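Local coordinates for protein neural cell adhesion molecule 1 (Homo sapiens, PDB 2HAZ) that mediates adhesion between neural cells and, through this first fibronectin type III repeat, probably takes part in directing polysialylation of its N-glycans, at residues D13-Y18 with S98-Q103; A22-D27 with V68-L73; I37-A42 with A84-K89; R45-E50 with E76-V81; P7-I12 with L91-A96. All blocks are in the same frame, centred on the assembly; numbering follows the deposited sequence.

Contact 1: D13-Y18 with S98-Q103. With NA (sodium ion), chain B.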
# COMPACT_ATOMS: atom_id res chain seq x y z
N ASP A 13 0.19 7.67 5.43
CA ASP A 13 0.59 8.94 6.02
C ASP A 13 1.19 9.88 4.97
O ASP A 13 0.67 10.99 4.76
CB ASP A 13 1.56 8.70 7.18
CG ASP A 13 0.84 8.24 8.46
OD1 ASP A 13 -0.38 7.95 8.41
OD2 ASP A 13 1.48 8.17 9.52
N GLN A 14 2.26 9.43 4.33
CA GLN A 14 2.89 10.15 3.22
C GLN A 14 3.65 9.20 2.32
O GLN A 14 3.91 8.05 2.69
CB GLN A 14 3.84 11.25 3.73
CG GLN A 14 5.05 10.73 4.49
CD GLN A 14 5.96 11.84 4.95
OE1 GLN A 14 5.57 12.66 5.78
NE2 GLN A 14 7.17 11.88 4.42
N VAL A 15 3.98 9.69 1.12
CA VAL A 15 4.80 8.95 0.19
C VAL A 15 6.03 9.78 -0.16
O VAL A 15 5.92 10.96 -0.54
CB VAL A 15 4.02 8.65 -1.10
CG1 VAL A 15 4.88 7.83 -2.05
CG2 VAL A 15 2.69 7.95 -0.77
N GLU A 16 7.21 9.20 0.02
CA GLU A 16 8.44 9.90 -0.33
C GLU A 16 8.93 9.32 -1.64
O GLU A 16 9.47 8.21 -1.67
CB GLU A 16 9.51 9.77 0.77
CG GLU A 16 9.03 10.16 2.16
CD GLU A 16 9.70 9.35 3.26
OE1 GLU A 16 9.07 8.39 3.75
OE2 GLU A 16 10.87 9.66 3.63
N PRO A 17 8.69 10.05 -2.74
CA PRO A 17 9.12 9.56 -4.03
C PRO A 17 10.54 9.95 -4.41
O PRO A 17 11.04 11.03 -4.05
CB PRO A 17 8.11 10.21 -4.99
CG PRO A 17 7.80 11.53 -4.33
CD PRO A 17 7.97 11.33 -2.84
N TYR A 18 11.18 9.05 -5.15
CA TYR A 18 12.40 9.36 -5.86
C TYR A 18 12.10 9.31 -7.36
O TYR A 18 11.02 9.75 -7.80
CB TYR A 18 13.52 8.41 -5.40
CG TYR A 18 13.72 8.60 -3.93
CD1 TYR A 18 14.46 9.68 -3.45
CD2 TYR A 18 13.10 7.76 -3.01
CE1 TYR A 18 14.60 9.91 -2.09
CE2 TYR A 18 13.24 7.97 -1.65
CZ TYR A 18 13.99 9.05 -1.20
OH TYR A 18 14.15 9.26 0.13
N SER A 98 -3.62 7.69 -2.14
CA SER A 98 -2.73 8.83 -1.94
C SER A 98 -2.00 9.11 -3.24
O SER A 98 -1.49 8.19 -3.88
CB SER A 98 -1.70 8.53 -0.85
OG SER A 98 -0.83 9.65 -0.66
N GLU A 99 -1.94 10.38 -3.63
CA GLU A 99 -1.36 10.73 -4.91
C GLU A 99 0.03 11.34 -4.67
O GLU A 99 0.21 12.15 -3.76
CB GLU A 99 -2.30 11.69 -5.67
CG GLU A 99 -3.54 11.03 -6.35
CD GLU A 99 -4.78 10.82 -5.43
OE1 GLU A 99 -5.39 11.82 -4.96
OE2 GLU A 99 -5.17 9.65 -5.20
N PHE A 100 1.01 10.92 -5.46
CA PHE A 100 2.35 11.50 -5.42
C PHE A 100 2.93 11.65 -6.84
O PHE A 100 2.34 11.15 -7.81
CB PHE A 100 3.29 10.64 -4.56
CG PHE A 100 3.53 9.26 -5.13
CD1 PHE A 100 4.62 9.00 -5.97
CD2 PHE A 100 2.64 8.21 -4.84
CE1 PHE A 100 4.82 7.72 -6.51
CE2 PHE A 100 2.83 6.95 -5.37
CZ PHE A 100 3.91 6.69 -6.21
N LYS A 101 4.08 12.31 -6.95
CA LYS A 101 4.77 12.48 -8.23
C LYS A 101 6.25 12.09 -8.11
O LYS A 101 6.95 12.52 -7.18
CB LYS A 101 4.65 13.93 -8.74
CG LYS A 101 4.95 14.08 -10.24
CD LYS A 101 4.75 15.54 -10.68
CE LYS A 101 4.73 15.61 -12.20
NZ LYS A 101 4.93 16.99 -12.72
N THR A 102 6.72 11.26 -9.04
CA THR A 102 8.12 10.88 -9.04
C THR A 102 8.93 12.09 -9.49
O THR A 102 8.48 12.87 -10.33
CB THR A 102 8.39 9.64 -9.96
OG1 THR A 102 7.72 9.81 -11.22
CG2 THR A 102 7.91 8.34 -9.31
N GLN A 103 10.11 12.24 -8.91
CA GLN A 103 11.04 13.31 -9.26
C GLN A 103 11.60 13.15 -10.67
O GLN A 103 11.66 12.04 -11.20
CB GLN A 103 12.19 13.35 -8.26
CG GLN A 103 11.73 13.58 -6.83
CD GLN A 103 12.89 13.87 -5.91
OE1 GLN A 103 13.67 14.80 -6.15
NE2 GLN A 103 13.02 13.08 -4.84
NA NA B . -0.31 7.60 11.00
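Val15 and Phe100 meet between strands 13-17 and 98-101, which run nearly parallel, 18° apart, with their axes 7.3 Å from each other at closest approach. No backbone hydrogen bond joins the two strands themselves; beyond them the chains draw together, and Gln103 N donates to Tyr18 O at 2.9 Å, from above the carbonyl plane. Val15 sends CG1, anti to its backbone N (chi1 -178°), over one face of the Phe100 ring, displaced toward the rim; this CH-pi contact measures 3.8 Å from CG1 to the ring centroid. The branch of a valine suits the place, because CG2 is left to lie against Ser98 OG. Pro17 CB approaches Phe100 CD1 at 3.8 Å, while its CG rests on Lys101 O. Strand 11-17 belongs to one sheet of the fibronectin type III sandwich and strand 90-101 to the other, and here their edges close one side of the sandwich. Phe100 also packs on Ala22 and Val81, one from each sheet. Gln103 supplies the polar counterpart: its extended chain lies alongside Tyr18, and NE2 makes a nearly straight bond of 3.0 Å to Pro17 O, which sits close to the plane of the amide. At the far end Asp13 binds the sodium ion through both carboxylate oxygens, OD2 at 2.4 Å, and Asp27 completes the protein's share of the site.

Contact 2: A22-D27 with V68-L73. With NA (sodium ion), chain B.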
# COMPACT_ATOMS: atom_id res chain seq x y z
N ALA A 22 9.43 4.70 -4.65
CA ALA A 22 8.79 5.53 -3.64
C ALA A 22 8.59 4.75 -2.35
O ALA A 22 8.30 3.53 -2.38
CB ALA A 22 7.45 6.06 -4.14
N GLN A 23 8.78 5.44 -1.23
CA GLN A 23 8.54 4.87 0.10
C GLN A 23 7.15 5.28 0.60
O GLN A 23 6.87 6.47 0.80
CB GLN A 23 9.63 5.29 1.10
CG GLN A 23 11.06 5.33 0.55
CD GLN A 23 11.67 3.97 0.41
OE1 GLN A 23 12.15 3.38 1.39
NE2 GLN A 23 11.67 3.45 -0.80
N VAL A 24 6.29 4.29 0.81
CA VAL A 24 4.91 4.56 1.22
C VAL A 24 4.85 4.40 2.73
O VAL A 24 5.01 3.29 3.25
CB VAL A 24 3.88 3.64 0.47
CG1 VAL A 24 2.46 3.92 0.92
CG2 VAL A 24 3.98 3.80 -1.07
N GLN A 25 4.65 5.51 3.45
CA GLN A 25 4.50 5.46 4.90
C GLN A 25 3.06 5.22 5.27
O GLN A 25 2.17 5.98 4.85
CB GLN A 25 4.91 6.78 5.53
CG GLN A 25 6.38 6.96 5.68
CD GLN A 25 6.69 8.15 6.55
OE1 GLN A 25 5.99 8.41 7.56
NE2 GLN A 25 7.73 8.90 6.18
N PHE A 26 2.82 4.22 6.11
CA PHE A 26 1.46 3.79 6.41
C PHE A 26 1.27 3.37 7.88
O PHE A 26 2.25 3.03 8.57
CB PHE A 26 1.06 2.63 5.48
CG PHE A 26 1.62 1.29 5.90
CD1 PHE A 26 0.84 0.39 6.64
CD2 PHE A 26 2.91 0.93 5.57
CE1 PHE A 26 1.37 -0.85 7.03
CE2 PHE A 26 3.43 -0.30 5.95
CZ PHE A 26 2.66 -1.18 6.69
N ASP A 27 0.01 3.39 8.31
CA ASP A 27 -0.43 2.86 9.62
C ASP A 27 -1.10 1.52 9.43
O ASP A 27 -1.89 1.35 8.49
CB ASP A 27 -1.52 3.73 10.23
CG ASP A 27 -1.09 5.12 10.46
OD1 ASP A 27 0.08 5.32 10.84
OD2 ASP A 27 -1.94 6.02 10.28
N VAL A 68 6.31 0.48 2.87
CA VAL A 68 6.54 -0.42 1.76
C VAL A 68 7.12 0.40 0.59
O VAL A 68 6.78 1.59 0.41
CB VAL A 68 5.27 -1.22 1.34
CG1 VAL A 68 4.82 -2.13 2.48
CG2 VAL A 68 4.13 -0.30 0.89
N THR A 69 8.00 -0.24 -0.18
CA THR A 69 8.68 0.41 -1.29
C THR A 69 8.11 -0.06 -2.60
O THR A 69 8.20 -1.24 -2.93
CB THR A 69 10.20 0.13 -1.33
OG1 THR A 69 10.79 0.46 -0.07
CG2 THR A 69 10.86 0.97 -2.43
N ILE A 70 7.57 0.88 -3.36
CA ILE A 70 7.09 0.57 -4.68
C ILE A 70 8.19 0.88 -5.69
O ILE A 70 9.02 1.80 -5.50
CB ILE A 70 5.73 1.24 -5.00
CG1 ILE A 70 5.82 2.77 -4.92
CG2 ILE A 70 4.62 0.72 -4.04
CD1 ILE A 70 4.47 3.49 -5.04
N VAL A 71 8.22 0.08 -6.75
CA VAL A 71 9.31 0.07 -7.73
C VAL A 71 8.80 0.17 -9.17
O VAL A 71 7.59 0.16 -9.42
CB VAL A 71 10.16 -1.24 -7.63
CG1 VAL A 71 10.87 -1.34 -6.29
CG2 VAL A 71 9.28 -2.46 -7.88
N GLY A 72 9.73 0.27 -10.10
CA GLY A 72 9.41 0.24 -11.53
C GLY A 72 8.57 1.40 -12.01
O GLY A 72 7.82 1.27 -13.00
N LEU A 73 8.71 2.54 -11.34
CA LEU A 73 7.99 3.75 -11.69
C LEU A 73 8.76 4.52 -12.75
O LEU A 73 9.97 4.33 -12.94
CB LEU A 73 7.76 4.63 -10.46
CG LEU A 73 7.13 3.99 -9.21
CD1 LEU A 73 7.22 4.96 -8.05
CD2 LEU A 73 5.69 3.58 -9.50
NA NA B . -0.31 7.60 11.00
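Ala22 and Ile70 form a hydrogen-bonded antiparallel pair, as do Val24 and Val68, with the non-hydrogen-bonded pair Gln23 and Thr69 between them. This joins strand 22-27, the middle of the three-stranded sheet of the fibronectin type III sandwich, to edge strand 67-70. Of the four backbone bonds the shortest is Val24 N to Val68 O, 2.8 Å. Ala22, Val24, Val68 and Ile70 face the core. Ile70 holds CG1 between its backbone N and carbonyl carbon (chi1 60°), where it meets Ala22 CB at 3.8 Å; CD1 goes on to Val24 CG2. The small Ala22 suits this site, since Leu73 CD1 also reaches its CB. Gln23 and Thr69 lie on the other face and run alongside each other in the same direction. The glutamine bends at chi2 (-76°), and its amide comes to lie beside the threonine hydroxyl, with 3.2 Å between Gln23 NE2 and Thr69 OG1. An alanine in place of Gln23 would probably leave Thr69 OG1 without the amide group beside it. At the end of the strand Asp27 grips the sodium ion with both oxygens, OD1 at 2.3 Å.

Contact 3: I37-A42 with A84-K89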
# COMPACT_ATOMS: atom_id res chain seq x y z
N ILE A 37 -2.77 -9.92 10.68
CA ILE A 37 -2.30 -9.51 9.34
C ILE A 37 -1.11 -10.34 8.86
O ILE A 37 -0.12 -10.51 9.58
CB ILE A 37 -1.91 -8.00 9.30
CG1 ILE A 37 -2.99 -7.14 9.96
CG2 ILE A 37 -1.59 -7.57 7.86
CD1 ILE A 37 -4.39 -7.36 9.46
N LEU A 38 -1.21 -10.85 7.64
CA LEU A 38 -0.22 -11.75 7.06
C LEU A 38 0.69 -11.09 6.02
O LEU A 38 1.89 -11.36 5.95
CB LEU A 38 -0.91 -12.94 6.40
CG LEU A 38 -1.88 -13.86 7.15
CD1 LEU A 38 -2.40 -14.92 6.19
CD2 LEU A 38 -1.17 -14.49 8.32
N LYS A 39 0.09 -10.25 5.19
CA LYS A 39 0.79 -9.55 4.12
C LYS A 39 0.10 -8.23 3.88
O LYS A 39 -1.05 -8.04 4.29
CB LYS A 39 0.73 -10.35 2.81
CG LYS A 39 1.56 -11.61 2.77
CD LYS A 39 1.63 -12.15 1.34
CE LYS A 39 2.34 -13.50 1.25
NZ LYS A 39 3.65 -13.55 1.97
N TYR A 40 0.81 -7.32 3.21
CA TYR A 40 0.19 -6.14 2.62
C TYR A 40 0.22 -6.19 1.11
O TYR A 40 1.15 -6.74 0.50
CB TYR A 40 0.83 -4.85 3.13
CG TYR A 40 0.51 -4.56 4.58
CD1 TYR A 40 -0.63 -3.83 4.94
CD2 TYR A 40 1.34 -5.02 5.59
CE1 TYR A 40 -0.92 -3.58 6.29
CE2 TYR A 40 1.06 -4.77 6.94
CZ TYR A 40 -0.07 -4.05 7.27
OH TYR A 40 -0.34 -3.81 8.59
N LYS A 41 -0.80 -5.62 0.49
CA LYS A 41 -0.79 -5.44 -0.95
C LYS A 41 -0.79 -3.95 -1.27
O LYS A 41 -1.67 -3.22 -0.82
CB LYS A 41 -2.00 -6.13 -1.58
CG LYS A 41 -1.99 -6.18 -3.11
CD LYS A 41 -3.33 -6.72 -3.59
CE LYS A 41 -3.35 -7.04 -5.05
NZ LYS A 41 -4.73 -7.51 -5.41
N ALA A 42 0.21 -3.52 -2.02
CA ALA A 42 0.19 -2.18 -2.61
C ALA A 42 -0.26 -2.27 -4.06
O ALA A 42 0.22 -3.11 -4.81
CB ALA A 42 1.57 -1.54 -2.56
N ALA A 84 -3.84 -2.46 1.08
CA ALA A 84 -4.76 -3.37 1.77
C ALA A 84 -3.95 -4.39 2.55
O ALA A 84 -2.85 -4.77 2.14
CB ALA A 84 -5.65 -4.07 0.76
N ALA A 85 -4.50 -4.79 3.71
CA ALA A 85 -3.96 -5.86 4.54
C ALA A 85 -4.64 -7.17 4.19
O ALA A 85 -5.86 -7.22 3.95
CB ALA A 85 -4.18 -5.57 6.02
N LEU A 86 -3.84 -8.22 4.17
CA LEU A 86 -4.33 -9.58 4.00
C LEU A 86 -4.28 -10.31 5.34
O LEU A 86 -3.22 -10.33 5.98
CB LEU A 86 -3.45 -10.33 3.00
CG LEU A 86 -3.85 -11.76 2.61
CD1 LEU A 86 -5.00 -11.78 1.61
CD2 LEU A 86 -2.65 -12.45 2.03
N ASN A 87 -5.41 -10.89 5.75
CA ASN A 87 -5.35 -11.92 6.81
C ASN A 87 -5.82 -13.29 6.32
O ASN A 87 -6.03 -13.49 5.12
CB ASN A 87 -6.05 -11.49 8.13
CG ASN A 87 -7.56 -11.39 8.03
OD1 ASN A 87 -8.20 -11.74 7.01
ND2 ASN A 87 -8.16 -10.88 9.11
N GLY A 88 -5.99 -14.23 7.26
CA GLY A 88 -6.44 -15.59 6.96
C GLY A 88 -7.77 -15.68 6.23
O GLY A 88 -8.02 -16.68 5.55
N LYS A 89 -8.61 -14.65 6.36
CA LYS A 89 -9.93 -14.59 5.73
C LYS A 89 -9.86 -14.07 4.29
O LYS A 89 -10.74 -14.33 3.49
CB LYS A 89 -10.91 -13.72 6.54
CG LYS A 89 -11.03 -14.05 8.06
CD LYS A 89 -11.32 -15.51 8.32
CE LYS A 89 -12.78 -15.81 8.07
NZ LYS A 89 -13.10 -17.25 8.38
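Leu38 and Lys39 share Leu86 as their backbone partner, a classic beta bulge. Leu86 O accepts a nearly straight bond from Leu38 N at 2.7 Å and a weak one from Lys39 N at 3.4 Å, while Leu86 N returns a bond to Lys39 O. Lys41 and Ala84 continue the regular antiparallel pairing, with Lys41 N donating to Ala84 O at 2.8 Å. These strands, 39-46 and 78-87, are the two middle ones of the four-stranded sheet of the fibronectin type III sandwich. The apolar contacts on the core face centre on Ala85 CB, which Ile37 CG2 and Tyr40 CE1 each approach at 3.8 Å; a methyl is small enough to meet both. Ile37 CG2 in turn sits over one face of the Tyr40 ring, and Phe26 of the other sheet meets that ring edge-to-face. An alanine in place of Tyr40 would lose the ring's contacts with Ile37 CG2, Ala85 CB and Phe26, and would probably open a gap between the sheets. Among polar side chains, Asn87 OD1 accepts from Lys89 N at 3.0 Å, an Asx turn, and its ND2 binds Val35 O and Asp5 O.

Contact 4: R45-E50 with E76-V81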
# COMPACT_ATOMS: atom_id res chain seq x y z
N ARG A 45 -1.12 3.19 -9.74
CA ARG A 45 -1.29 3.46 -11.17
C ARG A 45 -1.01 4.93 -11.48
O ARG A 45 -1.28 5.82 -10.66
CB ARG A 45 -2.69 3.08 -11.63
CG ARG A 45 -3.80 3.76 -10.92
CD ARG A 45 -5.11 3.84 -11.72
NE ARG A 45 -5.99 4.76 -11.00
CZ ARG A 45 -6.28 6.01 -11.38
NH1 ARG A 45 -5.81 6.50 -12.53
NH2 ARG A 45 -7.07 6.76 -10.61
N ALA A 46 -0.44 5.16 -12.67
CA ALA A 46 -0.21 6.51 -13.15
C ALA A 46 -1.58 7.16 -13.38
O ALA A 46 -2.45 6.60 -14.04
CB ALA A 46 0.61 6.49 -14.42
N VAL A 47 -1.78 8.34 -12.79
CA VAL A 47 -3.04 9.08 -12.93
C VAL A 47 -3.34 9.29 -14.43
O VAL A 47 -2.46 9.68 -15.20
CB VAL A 47 -2.96 10.42 -12.16
CG1 VAL A 47 -4.16 11.29 -12.45
CG2 VAL A 47 -2.83 10.17 -10.63
N GLY A 48 -4.58 9.01 -14.82
CA GLY A 48 -5.01 8.99 -16.22
C GLY A 48 -5.06 7.62 -16.86
O GLY A 48 -5.76 7.43 -17.86
N GLU A 49 -4.31 6.65 -16.30
CA GLU A 49 -4.27 5.29 -16.83
C GLU A 49 -5.25 4.37 -16.11
O GLU A 49 -5.61 4.65 -14.97
CB GLU A 49 -2.86 4.72 -16.72
CG GLU A 49 -1.84 5.47 -17.56
CD GLU A 49 -0.48 4.82 -17.54
OE1 GLU A 49 -0.36 3.62 -17.18
OE2 GLU A 49 0.49 5.51 -17.90
N GLU A 50 -5.69 3.31 -16.78
CA GLU A 50 -6.64 2.33 -16.19
C GLU A 50 -5.96 1.17 -15.45
O GLU A 50 -6.50 0.65 -14.48
CB GLU A 50 -7.59 1.75 -17.25
CG GLU A 50 -8.32 2.77 -18.09
CD GLU A 50 -9.07 2.12 -19.25
OE1 GLU A 50 -8.67 2.35 -20.41
OE2 GLU A 50 -10.05 1.38 -19.00
N GLU A 76 9.15 11.70 -13.23
CA GLU A 76 8.29 12.85 -13.51
C GLU A 76 6.82 12.51 -13.78
O GLU A 76 6.18 13.17 -14.59
CB GLU A 76 8.83 13.66 -14.70
CG GLU A 76 9.97 14.56 -14.37
CD GLU A 76 10.53 15.26 -15.59
OE1 GLU A 76 10.27 16.47 -15.74
OE2 GLU A 76 11.22 14.61 -16.40
N THR A 77 6.30 11.50 -13.10
CA THR A 77 4.94 11.02 -13.37
C THR A 77 4.11 10.98 -12.08
O THR A 77 4.60 10.51 -11.05
CB THR A 77 4.99 9.62 -14.06
OG1 THR A 77 5.67 9.72 -15.32
CG2 THR A 77 3.59 9.10 -14.33
N THR A 78 2.86 11.45 -12.14
CA THR A 78 1.96 11.42 -10.98
C THR A 78 1.25 10.07 -10.88
O THR A 78 0.65 9.60 -11.86
CB THR A 78 0.92 12.55 -11.06
OG1 THR A 78 1.60 13.78 -11.38
CG2 THR A 78 0.14 12.70 -9.73
N TYR A 79 1.30 9.46 -9.69
CA TYR A 79 0.68 8.15 -9.41
C TYR A 79 -0.35 8.25 -8.27
O TYR A 79 -0.23 9.10 -7.40
CB TYR A 79 1.72 7.08 -9.02
CG TYR A 79 2.64 6.64 -10.12
CD1 TYR A 79 2.39 5.48 -10.85
CD2 TYR A 79 3.77 7.40 -10.46
CE1 TYR A 79 3.21 5.09 -11.88
CE2 TYR A 79 4.61 7.02 -11.48
CZ TYR A 79 4.32 5.86 -12.19
OH TYR A 79 5.16 5.46 -13.20
N ALA A 80 -1.32 7.34 -8.29
CA ALA A 80 -2.16 7.02 -7.11
C ALA A 80 -1.70 5.69 -6.55
O ALA A 80 -1.43 4.77 -7.33
CB ALA A 80 -3.66 6.92 -7.52
N VAL A 81 -1.60 5.62 -5.22
CA VAL A 81 -1.30 4.37 -4.51
C VAL A 81 -2.32 4.13 -3.38
O VAL A 81 -2.84 5.07 -2.78
CB VAL A 81 0.16 4.33 -3.99
CG1 VAL A 81 0.43 5.40 -2.94
CG2 VAL A 81 0.54 2.95 -3.46
O HOH W 1 0.30 10.31 -14.77
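Tyr79 lays its ring obliquely against the backbone of Arg45 and Ala46. Its CG stands anti to the carbonyl carbon, beside the backbone N (chi1 -69°), and CD1 comes 3.4 Å from Ala46 N, while CE1 meets Ala46 CB at 3.9 Å. Alanine suits the position: its single methyl lies between the tyrosine ring and Thr77 CG2. Thr77 keeps CG2 anti to its backbone N, which serves the apolar contact with Ala46, while its OG1 bonds to Pro75 O. Val47 and Thr78 touch methyl to methyl, CG2 to CG2 at 4.0 Å. Val47 CG2 also leans on Thr78 O. That carbonyl accepts from Val47 N at 2.9 Å and from a water that bridges it to Val47 O. Arg45 and Ala80 form a hydrogen-bonded pair, with Ala80 N donating to Arg45 O at 2.8 Å. Arg45 carries its chain past Trp52 and turns NH1 back to Glu49 O, a weak bond of 3.1 Å. Glu49 N closes a type II beta turn on Ala46 O, with Gly48 at a positive phi of 98° that glycine adopts readily. Tyrosine suits position 79 because its OH can bond to the backbone N of Lys74, which a phenylalanine could not, and so ties the ring to the preceding loop. With the hydroxyl reaching back five residues to the loop before its own strand, this is the tyrosine corner, a hallmark of fibronectin type III and other Greek-key domains.

Contact 5: P7-I12 with L91-A96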
# COMPACT_ATOMS: atom_id res chain seq x y z
N PRO A 7 -9.35 -7.59 7.52
CA PRO A 7 -8.91 -6.36 8.22
C PRO A 7 -9.58 -5.06 7.77
O PRO A 7 -10.09 -4.97 6.64
CB PRO A 7 -7.41 -6.30 7.91
CG PRO A 7 -7.03 -7.69 7.52
CD PRO A 7 -8.23 -8.20 6.78
N SER A 8 -9.57 -4.06 8.63
CA SER A 8 -10.00 -2.73 8.22
C SER A 8 -8.86 -2.11 7.43
O SER A 8 -7.80 -2.74 7.26
CB SER A 8 -10.37 -1.85 9.43
OG SER A 8 -9.23 -1.56 10.21
N SER A 9 -9.05 -0.88 6.95
CA SER A 9 -8.09 -0.31 5.99
C SER A 9 -6.84 0.21 6.67
O SER A 9 -6.93 0.77 7.78
CB SER A 9 -8.73 0.78 5.15
OG SER A 9 -9.21 1.83 5.96
N PRO A 10 -5.67 0.03 6.03
CA PRO A 10 -4.47 0.73 6.46
C PRO A 10 -4.65 2.22 6.15
O PRO A 10 -5.56 2.58 5.40
CB PRO A 10 -3.36 0.12 5.60
CG PRO A 10 -3.94 -1.12 5.01
CD PRO A 10 -5.39 -0.85 4.87
N SER A 11 -3.81 3.06 6.75
CA SER A 11 -3.81 4.50 6.44
C SER A 11 -2.47 4.85 5.84
O SER A 11 -1.45 4.47 6.40
CB SER A 11 -3.99 5.34 7.72
OG SER A 11 -5.34 5.42 8.10
N ILE A 12 -2.47 5.58 4.73
CA ILE A 12 -1.22 6.14 4.17
C ILE A 12 -0.95 7.53 4.76
O ILE A 12 -1.75 8.46 4.62
CB ILE A 12 -1.23 6.17 2.61
CG1 ILE A 12 -1.33 4.74 2.02
CG2 ILE A 12 0.03 6.86 2.08
CD1 ILE A 12 -1.55 4.68 0.49
N LEU A 91 -8.36 -10.54 1.65
CA LEU A 91 -8.00 -9.13 1.59
C LEU A 91 -9.02 -8.18 2.24
O LEU A 91 -10.23 -8.23 1.96
CB LEU A 91 -7.74 -8.72 0.13
CG LEU A 91 -6.67 -7.65 -0.10
CD1 LEU A 91 -5.29 -8.10 0.36
CD2 LEU A 91 -6.65 -7.29 -1.59
N GLY A 92 -8.52 -7.31 3.11
CA GLY A 92 -9.34 -6.30 3.77
C GLY A 92 -9.60 -5.03 2.97
O GLY A 92 -9.26 -4.92 1.79
N GLU A 93 -10.22 -4.05 3.64
CA GLU A 93 -10.59 -2.79 3.02
C GLU A 93 -9.35 -2.07 2.49
O GLU A 93 -8.34 -1.99 3.18
CB GLU A 93 -11.26 -1.88 4.06
CG GLU A 93 -12.23 -0.91 3.44
CD GLU A 93 -12.77 0.10 4.43
OE1 GLU A 93 -12.64 -0.12 5.64
OE2 GLU A 93 -13.32 1.13 3.97
N ILE A 94 -9.44 -1.55 1.26
CA ILE A 94 -8.37 -0.75 0.68
C ILE A 94 -8.35 0.62 1.34
O ILE A 94 -9.42 1.20 1.64
CB ILE A 94 -8.52 -0.59 -0.85
CG1 ILE A 94 -9.77 0.23 -1.20
CG2 ILE A 94 -8.57 -1.96 -1.52
CD1 ILE A 94 -10.10 0.30 -2.70
N SER A 95 -7.15 1.14 1.55
CA SER A 95 -6.96 2.50 2.06
C SER A 95 -7.53 3.53 1.08
O SER A 95 -7.77 3.21 -0.09
CB SER A 95 -5.48 2.76 2.35
OG SER A 95 -4.70 2.89 1.16
N ALA A 96 -7.77 4.76 1.55
CA ALA A 96 -8.00 5.86 0.62
C ALA A 96 -6.75 6.04 -0.24
O ALA A 96 -5.63 5.84 0.25
CB ALA A 96 -8.32 7.16 1.37
O HOH W 2 -7.01 -3.86 4.74
O HOH W 3 -11.10 1.19 8.15
O HOH W 4 -7.39 5.13 4.52
O HOH W 5 -4.76 6.31 3.40
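Ser95 sets its CB against the carbonyl of Pro10, 3.1 Å from Pro10 O, and its OG beside Ile12 CD1 at 3.7 Å. OG stands between the backbone N and the carbonyl carbon (chi1 72°), and it bonds to Ala96 O and to Leu83 N of the neighbouring strand, so the buried hydroxyl is satisfied and a residue as small as serine fits. In the fibronectin type III sandwich this is an edge where the N-terminal segment runs beside strand 90-101, at the place where that strand is interrupted; the two chains go the same way, their overall directions differing by 24°. The segment is rich in proline and serine, and the lack of an N-H at Pro7 and Pro10 limits regular sheet pairing here. One direct hydrogen bond spans the contact, Glu93 N to Pro7 O at 3.1 Å. Gly92 CA lies close to that same oxygen, and a side chain on Gly92 would run into it. Glu93 CB meets Ser9 CB at 3.8 Å. Ser9 CB rests in turn on Glu93 O, and Pro10 CD lies near that oxygen too. Pro7 also packs on Ile37 and Asn87, and Pro10 on Tyr40. Waters bridge the two segments. One donates to both Ser8 O and Glu93 O, another links Pro10 O to Ala96 N, and a third joins Ser9 N to the carboxylate that the extended chain of Glu93 brings there, accepting from Ser9 N and donating to Glu93 OE1 at 3.2 Å.

In the fold
Contact 2 is the most buried of the five, and the others are partly buried. Contacts 3 and 4 use the same two strands, 39-46 and 78-87, along which the centres of the two contacts lie about 23 Å apart, and with contact 2 they are within-sheet pairings held by backbone bonds. Contacts 1 and 5 instead bring strands 11-17 and 90-101 of opposite sheets together at an edge: contact 1 through an aromatic and aliphatic cluster, contact 5 largely through water and backbone oxygens. Contacts 1 and 2 share the sodium site, and Phe100 packs on Ile70 between them. Phe26 and Tyr40 join contacts 2 and 3 across the core, while Ile37 and Pro7 join contacts 3 and 5.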